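PDB 5IB9: aminopeptidase from Aneurinibacillus sp. AM-1, which probably removes amino-terminal residues from peptides as a zinc-dependent M28-family exopeptidase and binds the dipeptide-like inhibitor bestatin. Local coordinates for residues 250-255 and 264-269; 46-51 and 206-211; 314-319 and 350-355. All coordinates share one frame; numbering follows the deposited sequence.

Interaction 1: 250-255 and 264-269; sequences ELARVM and LRFITF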
ATOM      1  N   GLU A 250      -5.931 -12.038  26.187  1.00 10.39           N
ATOM      2  CA  GLU A 250      -6.716 -12.719  27.202  1.00 11.83           C
ATOM      3  C   GLU A 250      -8.039 -13.220  26.596  1.00 12.25           C
ATOM      4  O   GLU A 250      -8.543 -14.318  26.909  1.00 11.94           O
ATOM      5  CB  GLU A 250      -6.847 -11.878  28.442  1.00 10.96           C
ATOM      6  CG  GLU A 250      -7.680 -12.609  29.569  1.00 13.04           C
ATOM      7  CD  GLU A 250      -7.145 -13.941  30.107  1.00 15.77           C
ATOM      8  OE1 GLU A 250      -6.019 -14.408  29.816  1.00 15.58           O
ATOM      9  OE2 GLU A 250      -7.974 -14.556  30.833  1.00 14.49           O
ATOM     10  N   LEU A 251      -8.700 -12.407  25.762  1.00 11.13           N
ATOM     11  CA  LEU A 251      -9.928 -12.854  25.183  1.00  9.75           C
ATOM     12  C   LEU A 251      -9.636 -14.003  24.209  1.00  8.89           C
ATOM     13  O   LEU A 251     -10.478 -14.945  24.065  1.00 11.50           O
ATOM     14  CB  LEU A 251     -10.727 -11.730  24.429  1.00  9.83           C
ATOM     15  CG  LEU A 251     -11.239 -10.717  25.486  1.00  8.61           C
ATOM     16  CD1 LEU A 251     -11.896  -9.609  24.709  1.00 10.73           C
ATOM     17  CD2 LEU A 251     -12.226 -11.325  26.476  1.00 11.93           C
ATOM     18  N   ALA A 252      -8.473 -13.971  23.503  1.00  9.45           N
ATOM     19  CA  ALA A 252      -8.196 -15.168  22.659  1.00  9.77           C
ATOM     20  C   ALA A 252      -8.038 -16.422  23.568  1.00 12.07           C
ATOM     21  O   ALA A 252      -8.507 -17.434  23.159  1.00 12.45           O
ATOM     22  CB  ALA A 252      -6.891 -14.958  21.920  1.00 10.45           C
ATOM     23  N   ARG A 253      -7.427 -16.324  24.748  1.00 12.18           N
ATOM     24  CA  ARG A 253      -7.292 -17.490  25.616  1.00 13.53           C
ATOM     25  C   ARG A 253      -8.651 -17.898  26.070  1.00 12.45           C
ATOM     26  O   ARG A 253      -9.027 -19.097  26.024  1.00 13.23           O
ATOM     27  CB  ARG A 253      -6.465 -17.077  26.772  1.00 11.05           C
ATOM     28  CG  ARG A 253      -6.124 -18.321  27.686  1.00 12.56           C
ATOM     29  CD  ARG A 253      -5.409 -17.907  28.978  1.00 14.25           C
ATOM     30  NE  ARG A 253      -6.414 -17.326  29.854  1.00 15.13           N
ATOM     31  CZ  ARG A 253      -7.344 -17.989  30.521  1.00 16.07           C
ATOM     32  NH1 ARG A 253      -7.307 -19.334  30.503  1.00 18.42           N
ATOM     33  NH2 ARG A 253      -8.292 -17.291  31.211  1.00 17.35           N
ATOM     34  N   VAL A 254      -9.467 -16.935  26.484  1.00 11.76           N
ATOM     35  CA  VAL A 254     -10.855 -17.301  26.929  1.00 11.26           C
ATOM     36  C   VAL A 254     -11.623 -18.015  25.842  1.00 14.27           C
ATOM     37  O   VAL A 254     -12.266 -19.057  26.112  1.00 14.33           O
ATOM     38  CB  VAL A 254     -11.619 -16.021  27.395  1.00 11.17           C
ATOM     39  CG1 VAL A 254     -13.148 -16.329  27.572  1.00 14.15           C
ATOM     40  CG2 VAL A 254     -11.025 -15.585  28.732  1.00 13.63           C
ATOM     41  N   MET A 255     -11.610 -17.492  24.595  1.00 12.40           N
ATOM     42  CA  MET A 255     -12.437 -18.053  23.561  1.00 12.25           C
ATOM     43  C   MET A 255     -11.861 -19.417  23.176  1.00 12.88           C
ATOM     44  O   MET A 255     -12.640 -20.270  22.657  1.00 15.17           O
ATOM     45  CB  MET A 255     -12.480 -17.166  22.311  1.00 12.17           C
ATOM     46  CG  MET A 255     -13.117 -15.851  22.686  1.00 12.74           C
ATOM     47  SD  MET A 255     -14.902 -16.104  23.009  1.00 19.02           S
ATOM     48  CE  MET A 255     -15.313 -14.344  23.136  1.00 25.42           C
ATOM     49  N   LEU A 264     -13.190 -15.964  14.590  1.00 10.48           N
ATOM     50  CA  LEU A 264     -12.679 -14.797  15.361  1.00  8.91           C
ATOM     51  C   LEU A 264     -11.249 -14.607  14.964  1.00 12.77           C
ATOM     52  O   LEU A 264     -10.453 -15.562  14.921  1.00 12.72           O
ATOM     53  CB  LEU A 264     -12.816 -15.157  16.877  1.00 12.29           C
ATOM     54  CG  LEU A 264     -14.202 -15.383  17.380  1.00 12.18           C
ATOM     55  CD1 LEU A 264     -14.195 -15.681  18.875  1.00 17.65           C
ATOM     56  CD2 LEU A 264     -15.056 -14.233  17.165  1.00 14.95           C
ATOM     57  N   ARG A 265     -10.895 -13.361  14.649  1.00  9.63           N
ATOM     58  CA  ARG A 265      -9.504 -13.034  14.332  1.00  9.80           C
ATOM     59  C   ARG A 265      -9.037 -12.079  15.383  1.00 11.68           C
ATOM     60  O   ARG A 265      -9.578 -10.930  15.447  1.00 11.30           O
ATOM     61  CB  ARG A 265      -9.399 -12.381  12.929  1.00  9.77           C
ATOM     62  CG  ARG A 265      -9.968 -13.331  11.802  1.00 10.15           C
ATOM     63  CD  ARG A 265      -9.790 -12.719  10.458  1.00 11.13           C
ATOM     64  NE  ARG A 265     -10.291 -13.687   9.487  1.00 13.73           N
ATOM     65  CZ  ARG A 265     -10.181 -13.457   8.188  1.00 16.16           C
ATOM     66  NH1 ARG A 265      -9.563 -12.380   7.643  1.00 13.95           N
ATOM     67  NH2 ARG A 265     -10.645 -14.384   7.414  1.00 11.16           N
ATOM     68  N   PHE A 266      -8.015 -12.444  16.110  1.00  9.30           N
ATOM     69  CA  PHE A 266      -7.403 -11.592  17.167  1.00 10.04           C
ATOM     70  C   PHE A 266      -6.133 -11.055  16.599  1.00  9.81           C
ATOM     71  O   PHE A 266      -5.258 -11.814  16.135  1.00 10.17           O
ATOM     72  CB  PHE A 266      -7.123 -12.462  18.416  1.00  9.14           C
ATOM     73  CG  PHE A 266      -8.350 -13.064  19.064  1.00  9.41           C
ATOM     74  CD1 PHE A 266      -9.015 -12.341  20.027  1.00 11.36           C
ATOM     75  CD2 PHE A 266      -8.807 -14.281  18.617  1.00 10.10           C
ATOM     76  CE1 PHE A 266     -10.164 -12.807  20.620  1.00 11.11           C
ATOM     77  CE2 PHE A 266      -9.937 -14.864  19.286  1.00 13.12           C
ATOM     78  CZ  PHE A 266     -10.612 -14.110  20.251  1.00 13.09           C
ATOM     79  N   ILE A 267      -6.033  -9.698  16.550  1.00  8.44           N
ATOM     80  CA  ILE A 267      -4.947  -9.122  15.795  1.00  6.78           C
ATOM     81  C   ILE A 267      -4.258  -8.026  16.634  1.00  9.03           C
ATOM     82  O   ILE A 267      -4.949  -7.181  17.259  1.00  9.70           O
ATOM     83  CB  ILE A 267      -5.440  -8.476  14.433  1.00  8.44           C
ATOM     84  CG1 ILE A 267      -6.259  -9.487  13.671  1.00 10.77           C
ATOM     85  CG2 ILE A 267      -4.206  -7.952  13.672  1.00 10.97           C
ATOM     86  CD1 ILE A 267      -6.752  -8.884  12.341  1.00 12.86           C
ATOM     87  N   THR A 268      -2.909  -8.065  16.610  1.00  9.21           N
ATOM     88  CA  THR A 268      -2.225  -6.873  17.115  1.00  8.27           C
ATOM     89  C   THR A 268      -1.534  -6.207  15.967  1.00  7.24           C
ATOM     90  O   THR A 268      -0.829  -6.816  15.173  1.00  9.22           O
ATOM     91  CB  THR A 268      -1.238  -7.220  18.312  1.00  8.42           C
ATOM     92  OG1 THR A 268      -0.153  -8.053  17.870  1.00 10.31           O
ATOM     93  CG2 THR A 268      -2.073  -7.889  19.363  1.00  9.67           C
ATOM     94  N   PHE A 269      -1.783  -4.888  15.832  1.00  8.44           N
ATOM     95  CA  PHE A 269      -1.284  -4.153  14.654  1.00  7.46           C
ATOM     96  C   PHE A 269       0.004  -3.426  14.938  1.00  9.33           C
ATOM     97  O   PHE A 269       0.160  -2.886  16.035  1.00  9.61           O
ATOM     98  CB  PHE A 269      -2.314  -3.144  14.236  1.00  8.21           C
ATOM     99  CG  PHE A 269      -3.662  -3.668  13.872  1.00  7.40           C
ATOM    100  CD1 PHE A 269      -3.843  -4.406  12.670  1.00  8.13           C
ATOM    101  CD2 PHE A 269      -4.772  -3.465  14.655  1.00  8.47           C
ATOM    102  CE1 PHE A 269      -5.102  -4.914  12.309  1.00  9.48           C
ATOM    103  CE2 PHE A 269      -6.044  -3.953  14.302  1.00  8.07           C
ATOM    104  CZ  PHE A 269      -6.183  -4.664  13.140  1.00  9.20           C
TER
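The ring of Phe266 lies under Ala252, whose methyl carbon CB stands 3.7 Å from the ring centroid and only 9° off the ring normal, a CH-pi contact. The small methyl lets the helix backbone come close: Ala252 CA also sits over this face, offset toward the rim, and Ala252 N is 3.5 Å from Phe266 CE1. Leu251 adds its CB, 4.0 Å from the same CE1, while the rest of its side chain leads off to Val392 of helix 382-400. At the ring's far end Met255 comes in near the plane, its CG 3.9 Å from Phe266 CZ. The flexible thioether chain turns about CB-CG (chi2 -70°), and CG itself also meets Leu264 CD1 at 4.0 Å. Helix 250-255 and strand 264-269 run nearly antiparallel at 158°, as expected for the helix and following strand of a beta-alpha-beta unit. On the helix side turned from the strand, Arg253 grips Glu250 side-on through NE and NH2, one nitrogen to each carboxylate oxygen. No hydrogen bond crosses the contact; helix and strand meet through dispersion and CH-pi contacts alone, which implies that shape, not polarity, sets their fit.

Interaction 2: 46-51 and 206-211; sequences QQFKSY and VIATKK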
ATOM      1  N   GLN A  46       3.974 -15.880  20.497  1.00 11.82           N
ATOM      2  CA  GLN A  46       4.126 -16.993  21.454  1.00 15.29           C
ATOM      3  C   GLN A  46       2.935 -17.167  22.325  1.00 15.11           C
ATOM      4  O   GLN A  46       2.512 -18.298  22.577  1.00 15.11           O
ATOM      5  CB  GLN A  46       5.395 -16.821  22.284  1.00 15.70           C
ATOM      6  CG  GLN A  46       5.558 -17.946  23.354  1.00 21.70           C
ATOM      7  CD  GLN A  46       5.596 -19.329  22.746  1.00 30.90           C
ATOM      8  OE1 GLN A  46       6.058 -19.548  21.586  1.00 26.99           O
ATOM      9  NE2 GLN A  46       5.171 -20.297  23.544  1.00 35.00           N
ATOM     10  N   GLN A  47       2.370 -16.049  22.788  1.00 11.98           N
ATOM     11  CA  GLN A  47       1.212 -16.213  23.672  1.00 12.80           C
ATOM     12  C   GLN A  47       0.039 -16.805  22.931  1.00 12.12           C
ATOM     13  O   GLN A  47      -0.626 -17.761  23.393  1.00 13.19           O
ATOM     14  CB  GLN A  47       0.748 -14.918  24.331  1.00 11.49           C
ATOM     15  CG  GLN A  47       1.837 -14.232  25.144  1.00 12.64           C
ATOM     16  CD  GLN A  47       2.831 -15.125  25.895  1.00 15.05           C
ATOM     17  OE1 GLN A  47       4.065 -15.090  25.556  1.00 21.16           O
ATOM     18  NE2 GLN A  47       2.345 -15.916  26.840  1.00 14.62           N
ATOM     19  N   PHE A  48      -0.220 -16.316  21.703  1.00 12.52           N
ATOM     20  CA  PHE A  48      -1.315 -16.898  21.007  1.00 11.76           C
ATOM     21  C   PHE A  48      -1.081 -18.382  20.736  1.00 14.45           C
ATOM     22  O   PHE A  48      -1.998 -19.169  20.814  1.00 13.86           O
ATOM     23  CB  PHE A  48      -1.505 -16.237  19.623  1.00 11.18           C
ATOM     24  CG  PHE A  48      -2.199 -14.854  19.629  1.00  9.25           C
ATOM     25  CD1 PHE A  48      -3.435 -14.624  20.192  1.00  8.82           C
ATOM     26  CD2 PHE A  48      -1.533 -13.771  18.997  1.00  8.68           C
ATOM     27  CE1 PHE A  48      -4.099 -13.385  20.084  1.00  9.37           C
ATOM     28  CE2 PHE A  48      -2.228 -12.549  18.858  1.00 12.12           C
ATOM     29  CZ  PHE A  48      -3.469 -12.375  19.418  1.00  9.38           C
ATOM     30  N   LYS A  49       0.157 -18.719  20.379  1.00 14.52           N
ATOM     31  CA  LYS A  49       0.434 -20.139  20.093  1.00 14.26           C
ATOM     32  C   LYS A  49       0.197 -20.917  21.363  1.00 16.39           C
ATOM     33  O   LYS A  49      -0.284 -22.106  21.255  1.00 19.70           O
ATOM     34  CB  LYS A  49       1.862 -20.330  19.614  1.00 18.54           C
ATOM     35  CG  LYS A  49       2.077 -20.016  18.195  1.00 18.58           C
ATOM     36  CD  LYS A  49       3.637 -20.257  17.967  1.00 22.25           C
ATOM     37  CE  LYS A  49       4.160 -19.838  16.648  1.00 29.03           C
ATOM     38  NZ  LYS A  49       5.733 -20.018  16.750  1.00 26.32           N
ATOM     39  N   SER A  50       0.542 -20.382  22.517  1.00 17.39           N
ATOM     40  CA  SER A  50       0.369 -21.133  23.786  1.00 17.00           C
ATOM     41  C   SER A  50      -1.080 -21.460  24.114  1.00 18.59           C
ATOM     42  O   SER A  50      -1.367 -22.368  24.933  1.00 20.52           O
ATOM     43  CB  SER A  50       1.008 -20.462  24.928  1.00 17.06           C
ATOM     44  OG  SER A  50       0.201 -19.380  25.442  1.00 19.21           O
ATOM     45  N   TYR A  51      -2.043 -20.687  23.542  1.00 15.92           N
ATOM     46  CA  TYR A  51      -3.476 -20.935  23.778  1.00 16.15           C
ATOM     47  C   TYR A  51      -4.015 -21.898  22.729  1.00 17.32           C
ATOM     48  O   TYR A  51      -5.247 -22.169  22.631  1.00 21.18           O
ATOM     49  CB  TYR A  51      -4.311 -19.615  23.635  1.00 16.84           C
ATOM     50  CG  TYR A  51      -3.748 -18.451  24.390  1.00 15.20           C
ATOM     51  CD1 TYR A  51      -3.941 -17.123  23.921  1.00 12.25           C
ATOM     52  CD2 TYR A  51      -3.127 -18.582  25.587  1.00 14.59           C
ATOM     53  CE1 TYR A  51      -3.412 -16.064  24.665  1.00 12.65           C
ATOM     54  CE2 TYR A  51      -2.564 -17.536  26.273  1.00 14.28           C
ATOM     55  CZ  TYR A  51      -2.815 -16.227  25.839  1.00 13.59           C
ATOM     56  OH  TYR A  51      -2.291 -15.114  26.493  1.00 16.05           O
ATOM     57  N   VAL A 206       0.303  -9.205  13.935  1.00  8.25           N
ATOM     58  CA  VAL A 206       0.255 -10.599  14.448  1.00  7.88           C
ATOM     59  C   VAL A 206      -1.207 -10.995  14.442  1.00  9.40           C
ATOM     60  O   VAL A 206      -2.056 -10.327  15.019  1.00  9.28           O
ATOM     61  CB  VAL A 206       0.807 -10.706  15.882  1.00 10.50           C
ATOM     62  CG1 VAL A 206       0.697 -12.227  16.234  1.00 10.74           C
ATOM     63  CG2 VAL A 206       2.244 -10.219  15.940  1.00 10.76           C
ATOM     64  N   ILE A 207      -1.503 -12.102  13.719  1.00  9.41           N
ATOM     65  CA  ILE A 207      -2.910 -12.441  13.458  1.00  9.60           C
ATOM     66  C   ILE A 207      -3.189 -13.897  13.928  1.00 10.88           C
ATOM     67  O   ILE A 207      -2.531 -14.846  13.467  1.00 10.66           O
ATOM     68  CB  ILE A 207      -3.242 -12.388  11.982  1.00 10.46           C
ATOM     69  CG1 ILE A 207      -2.999 -10.990  11.422  1.00 12.59           C
ATOM     70  CG2 ILE A 207      -4.739 -12.801  11.720  1.00 10.28           C
ATOM     71  CD1 ILE A 207      -2.048 -11.032  10.272  1.00 18.85           C
ATOM     72  N   ALA A 208      -4.147 -14.115  14.845  1.00  9.65           N
ATOM     73  CA  ALA A 208      -4.460 -15.466  15.408  1.00 11.98           C
ATOM     74  C   ALA A 208      -5.927 -15.689  15.143  1.00 12.37           C
ATOM     75  O   ALA A 208      -6.731 -14.890  15.485  1.00 12.90           O
ATOM     76  CB  ALA A 208      -4.193 -15.454  16.982  1.00 11.85           C
ATOM     77  N   THR A 209      -6.238 -16.798  14.487  1.00 12.48           N
ATOM     78  CA  THR A 209      -7.635 -17.014  14.020  1.00 13.37           C
ATOM     79  C   THR A 209      -8.176 -18.269  14.690  1.00 14.44           C
ATOM     80  O   THR A 209      -7.494 -19.307  14.616  1.00 15.64           O
ATOM     81  CB  THR A 209      -7.633 -17.153  12.512  1.00 14.41           C
ATOM     82  OG1 THR A 209      -7.189 -15.914  11.901  1.00 17.03           O
ATOM     83  CG2 THR A 209      -9.095 -17.449  12.047  1.00 17.12           C
ATOM     84  N   LYS A 210      -9.360 -18.145  15.223  1.00 15.12           N
ATOM     85  CA  LYS A 210     -10.133 -19.283  15.694  1.00 15.74           C
ATOM     86  C   LYS A 210     -11.239 -19.589  14.651  1.00 13.65           C
ATOM     87  O   LYS A 210     -12.168 -18.820  14.431  1.00 13.81           O
ATOM     88  CB  LYS A 210     -10.769 -18.963  17.046  1.00 17.36           C
ATOM     89  CG  LYS A 210     -11.380 -20.290  17.697  1.00 18.44           C
ATOM     90  CD  LYS A 210     -12.222 -19.978  18.884  1.00 16.77           C
ATOM     91  CE  LYS A 210     -12.554 -21.333  19.700  1.00 21.92           C
ATOM     92  NZ  LYS A 210     -13.626 -22.107  19.016  1.00 22.36           N
ATOM     93  N   LYS A 211     -11.086 -20.716  13.985  1.00 16.22           N
ATOM     94  CA  LYS A 211     -12.115 -21.173  13.076  1.00 17.63           C
ATOM     95  C   LYS A 211     -13.369 -21.640  13.840  1.00 17.58           C
ATOM     96  O   LYS A 211     -13.257 -22.165  14.860  1.00 20.29           O
ATOM     97  CB  LYS A 211     -11.583 -22.324  12.207  1.00 21.33           C
ATOM     98  CG  LYS A 211     -10.518 -21.903  11.231  1.00 27.63           C
ATOM     99  CD  LYS A 211      -9.578 -23.038  10.867  1.00 39.70           C
ATOM    100  CE  LYS A 211      -9.068 -22.920   9.440  1.00 42.60           C
ATOM    101  NZ  LYS A 211      -8.416 -24.131   8.924  1.00 46.58           N
TER
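With CG anti to the carbonyl carbon (chi1 -78°), Phe48 leans from its helix onto strand 206-210 and presents one face to Ala208. Val206 has CG1 anti to the backbone N (chi1 -179°), which carries that methyl to the edge of the same ring. The two strand residues therefore meet the phenyl group differently. Ala208 CB lies over the face, 3.4 Å from the centroid of the Phe48 ring and 16° off the normal, a close CH-pi contact. Val206 CG1 approaches near the ring plane, 3.9 Å from Phe48 CD2 and equally far from CE2.

Each residue type suits its place. Val206 and Ala208, two apart on the strand, both point toward the helix, with Ile207 between them pointing away; the small methyl of Ala208 leaves room for the flat ring to lie over it, the methyl offset toward the rim, and the branched Val206 fills in beside it. Phe48 also touches Val55 of strand 55-66, Phe266 of strand 263-269, and Leu249 and Ala252 of helix 238-256. With an alanine here instead of Phe48 the ring is gone, which would probably open a gap over Ala208 and leave Val206 CG1 without its aromatic neighbour.

Near the end of its helix, Ser50 OG donates to Gln47 O at 2.7 Å, in the carbonyl plane and on a lone pair, keeping a hydroxyl close to the surface tied to the last turn. Gln47 O also lies 3.2 Å above the plane of the Tyr51 ring, over its centre.

Helix 35-50 thus packs on the sheet at the end of the long strand 187-210, beside its antiparallel neighbours 55-66 and 263-269, an alpha/beta layering consistent with the M28 peptidase fold.

Interaction 3: 314-319 and 350-355; sequences YTIDGK and SFHALG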
ATOM      1  N   TYR A 314     -16.254   4.530  20.575  1.00 10.91           N
ATOM      2  CA  TYR A 314     -16.210   5.583  19.583  1.00 12.25           C
ATOM      3  C   TYR A 314     -16.327   4.993  18.184  1.00 12.10           C
ATOM      4  O   TYR A 314     -15.691   3.997  17.824  1.00 13.32           O
ATOM      5  CB  TYR A 314     -14.881   6.301  19.638  1.00 13.67           C
ATOM      6  CG  TYR A 314     -14.737   7.326  20.752  1.00 14.27           C
ATOM      7  CD1 TYR A 314     -15.713   8.261  20.995  1.00 12.30           C
ATOM      8  CD2 TYR A 314     -13.629   7.287  21.555  1.00 15.16           C
ATOM      9  CE1 TYR A 314     -15.540   9.202  22.078  1.00 19.16           C
ATOM     10  CE2 TYR A 314     -13.437   8.240  22.662  1.00 17.36           C
ATOM     11  CZ  TYR A 314     -14.393   9.182  22.839  1.00 18.25           C
ATOM     12  OH  TYR A 314     -14.280  10.089  23.903  1.00 20.10           O
ATOM     13  N   THR A 315     -17.147   5.640  17.335  1.00 12.98           N
ATOM     14  CA  THR A 315     -17.237   5.262  15.976  1.00 11.54           C
ATOM     15  C   THR A 315     -16.763   6.448  15.082  1.00 11.80           C
ATOM     16  O   THR A 315     -16.834   7.634  15.521  1.00 12.81           O
ATOM     17  CB  THR A 315     -18.633   4.796  15.514  1.00 12.17           C
ATOM     18  OG1 THR A 315     -19.487   5.955  15.631  1.00 13.51           O
ATOM     19  CG2 THR A 315     -19.146   3.697  16.457  1.00 14.49           C
ATOM     20  N   ILE A 316     -16.345   6.155  13.869  1.00 13.29           N
ATOM     21  CA  ILE A 316     -15.768   7.240  13.001  1.00 13.71           C
ATOM     22  C   ILE A 316     -16.824   8.267  12.642  1.00 14.84           C
ATOM     23  O   ILE A 316     -16.427   9.457  12.629  1.00 17.65           O
ATOM     24  CB  ILE A 316     -15.238   6.564  11.697  1.00 13.52           C
ATOM     25  CG1 ILE A 316     -14.082   5.567  12.021  1.00 18.05           C
ATOM     26  CG2 ILE A 316     -14.784   7.604  10.667  1.00 13.55           C
ATOM     27  CD1 ILE A 316     -12.969   6.084  12.898  1.00 16.82           C
ATOM     28  N   ASP A 317     -18.045   7.787  12.329  1.00 15.79           N
ATOM     29  CA  ASP A 317     -19.131   8.694  11.938  1.00 17.24           C
ATOM     30  C   ASP A 317     -20.016   9.108  13.098  1.00 19.52           C
ATOM     31  O   ASP A 317     -21.027   9.770  12.855  1.00 19.76           O
ATOM     32  CB  ASP A 317     -19.909   8.075  10.775  1.00 19.44           C
ATOM     33  CG  ASP A 317     -20.357   6.666  11.047  1.00 22.71           C
ATOM     34  OD1 ASP A 317     -20.835   6.005  10.063  1.00 27.28           O
ATOM     35  OD2 ASP A 317     -20.262   6.185  12.225  1.00 20.46           O
ATOM     36  N   GLY A 318     -19.708   8.747  14.348  1.00 17.65           N
ATOM     37  CA  GLY A 318     -20.637   9.050  15.467  1.00 18.75           C
ATOM     38  C   GLY A 318     -22.016   8.419  15.366  1.00 19.76           C
ATOM     39  O   GLY A 318     -22.934   8.866  16.075  1.00 21.59           O
ATOM     40  N   LYS A 319     -22.148   7.345  14.578  1.00 17.99           N
ATOM     41  CA  LYS A 319     -23.401   6.629  14.448  1.00 19.02           C
ATOM     42  C   LYS A 319     -23.218   5.308  15.163  1.00 19.05           C
ATOM     43  O   LYS A 319     -22.056   4.791  15.248  1.00 18.34           O
ATOM     44  CB  LYS A 319     -23.731   6.328  13.014  1.00 20.38           C
ATOM     45  CG  LYS A 319     -24.073   7.600  12.215  1.00 27.08           C
ATOM     46  CD  LYS A 319     -24.886   7.185  10.985  1.00 35.91           C
ATOM     47  CE  LYS A 319     -24.035   6.639   9.843  1.00 42.21           C
ATOM     48  NZ  LYS A 319     -23.693   7.709   8.813  1.00 46.29           N
ATOM     49  N   SER A 350      -9.450   1.908  10.021  1.00 11.82           N
ATOM     50  CA  SER A 350      -9.090   1.110   8.830  1.00 11.06           C
ATOM     51  C   SER A 350     -10.141   0.165   8.333  1.00 11.44           C
ATOM     52  O   SER A 350     -10.169  -0.184   7.148  1.00 13.44           O
ATOM     53  CB  SER A 350      -7.773   0.387   9.174  1.00 10.42           C
ATOM     54  OG  SER A 350      -6.756   1.368   9.513  1.00 13.34           O
ATOM     55  N   PHE A 351     -10.967  -0.228   9.295  1.00 11.80           N
ATOM     56  CA  PHE A 351     -12.078  -1.174   8.972  1.00 10.34           C
ATOM     57  C   PHE A 351     -13.310  -0.359   8.638  1.00 12.06           C
ATOM     58  O   PHE A 351     -14.033  -0.774   7.723  1.00 12.47           O
ATOM     59  CB  PHE A 351     -12.235  -2.188  10.127  1.00 10.75           C
ATOM     60  CG  PHE A 351     -10.994  -2.970  10.310  1.00 10.33           C
ATOM     61  CD1 PHE A 351     -10.713  -4.046   9.449  1.00 12.87           C
ATOM     62  CD2 PHE A 351      -9.972  -2.539  11.168  1.00 11.69           C
ATOM     63  CE1 PHE A 351      -9.462  -4.716   9.496  1.00 15.16           C
ATOM     64  CE2 PHE A 351      -8.745  -3.216  11.242  1.00 11.44           C
ATOM     65  CZ  PHE A 351      -8.498  -4.322  10.389  1.00 13.16           C
ATOM     66  N   HIS A 352     -13.619   0.718   9.345  1.00 11.71           N
ATOM     67  CA  HIS A 352     -14.708   1.584   8.912  1.00 13.84           C
ATOM     68  C   HIS A 352     -14.515   1.988   7.431  1.00 14.33           C
ATOM     69  O   HIS A 352     -15.524   2.040   6.680  1.00 15.28           O
ATOM     70  CB  HIS A 352     -14.735   2.768   9.828  1.00 13.47           C
ATOM     71  CG  HIS A 352     -15.764   3.744   9.422  1.00 17.47           C
ATOM     72  ND1 HIS A 352     -17.057   3.656   9.886  1.00 22.60           N
ATOM     73  CD2 HIS A 352     -15.682   4.836   8.631  1.00 18.94           C
ATOM     74  CE1 HIS A 352     -17.759   4.659   9.368  1.00 22.12           C
ATOM     75  NE2 HIS A 352     -16.977   5.328   8.539  1.00 22.76           N
ATOM     76  N   ALA A 353     -13.306   2.138   6.995  1.00 13.36           N
ATOM     77  CA  ALA A 353     -13.032   2.635   5.642  1.00 13.60           C
ATOM     78  C   ALA A 353     -13.501   1.591   4.656  1.00 14.97           C
ATOM     79  O   ALA A 353     -13.836   1.920   3.505  1.00 17.22           O
ATOM     80  CB  ALA A 353     -11.586   2.863   5.482  1.00 15.00           C
ATOM     81  N   LEU A 354     -13.562   0.309   5.027  1.00 14.01           N
ATOM     82  CA  LEU A 354     -14.089  -0.753   4.150  1.00 14.52           C
ATOM     83  C   LEU A 354     -15.580  -0.992   4.255  1.00 14.68           C
ATOM     84  O   LEU A 354     -16.060  -1.922   3.607  1.00 15.88           O
ATOM     85  CB  LEU A 354     -13.316  -2.030   4.467  1.00 15.54           C
ATOM     86  CG  LEU A 354     -11.827  -2.040   4.109  1.00 19.12           C
ATOM     87  CD1 LEU A 354     -11.378  -3.474   4.391  1.00 19.23           C
ATOM     88  CD2 LEU A 354     -11.619  -1.717   2.628  1.00 24.05           C
ATOM     89  N   GLY A 355     -16.298  -0.188   5.072  1.00 13.82           N
ATOM     90  CA  GLY A 355     -17.708  -0.523   5.289  1.00 14.30           C
ATOM     91  C   GLY A 355     -17.984  -1.478   6.427  1.00 14.73           C
ATOM     92  O   GLY A 355     -19.125  -1.843   6.636  1.00 16.74           O
TER
HETATM   93  O   HOH W   1     -18.861   6.880   7.446  1.00 39.24           O
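A histidine ring here rests on an aliphatic branch point: Ile316 CB sits over the centre of one face of His352, 3.6 Å from the ring centroid and 10° off its normal. Both branches of Ile316 spread across that face, CG1 reaching His352 CG and CG2 reaching CD2, each at 3.6 Å. The imidazole gets there because its CG is anti to the backbone N (chi1 177°), which extends the ring from the helix toward the loop. A flat ring suits this place, giving the isoleucine an apolar face while the ring's nitrogen edge meets water.

At the ring's edge, in its plane, lies Asp317 OD1, 3.4 Å from His352 CE1, with the carboxylate turned 81° to the ring. A water 2.7 Å from His352 NE2 donates a weak bond to Asp317 OD1, making a weak water bridge; the carboxylate may favour positive charge on the ring, though Lys319 shares the same oxygen. Asp317 is held in turn by its own loop: Lys319 N donates to OD2, from above the carboxylate plane, and Lys319 NZ pairs with OD1.

The contact joins the turn after strand 310-315, a type I turn with an Asx turn, to the Schellman motif at the end of the helix that holds His352; positive phi lets Gly318 and Gly355 complete these two motifs.

Interactions 1 and 2 are buried and adjoin, because strands 263-269 and 187-210 are antiparallel neighbours; probable backbone hydrogen bonds link Leu264 O to Lys210 N and Ala208 O to Phe266 N. Phe48 of interaction 2 touches both Phe266 and Ala252 of interaction 1, making one continuous apolar cluster. In both, an alanine methyl meets a phenyl face, but the roles are exchanged: the strand supplies the ring in interaction 1, the helix in interaction 2. Interaction 3, centred about 21 Å from the centre of interaction 1, lies nearer the surface. None of the three has a direct hydrogen bond across; interaction 3 adds a weak water link. Phe269 packing on Phe351 connects interactions 1 and 3.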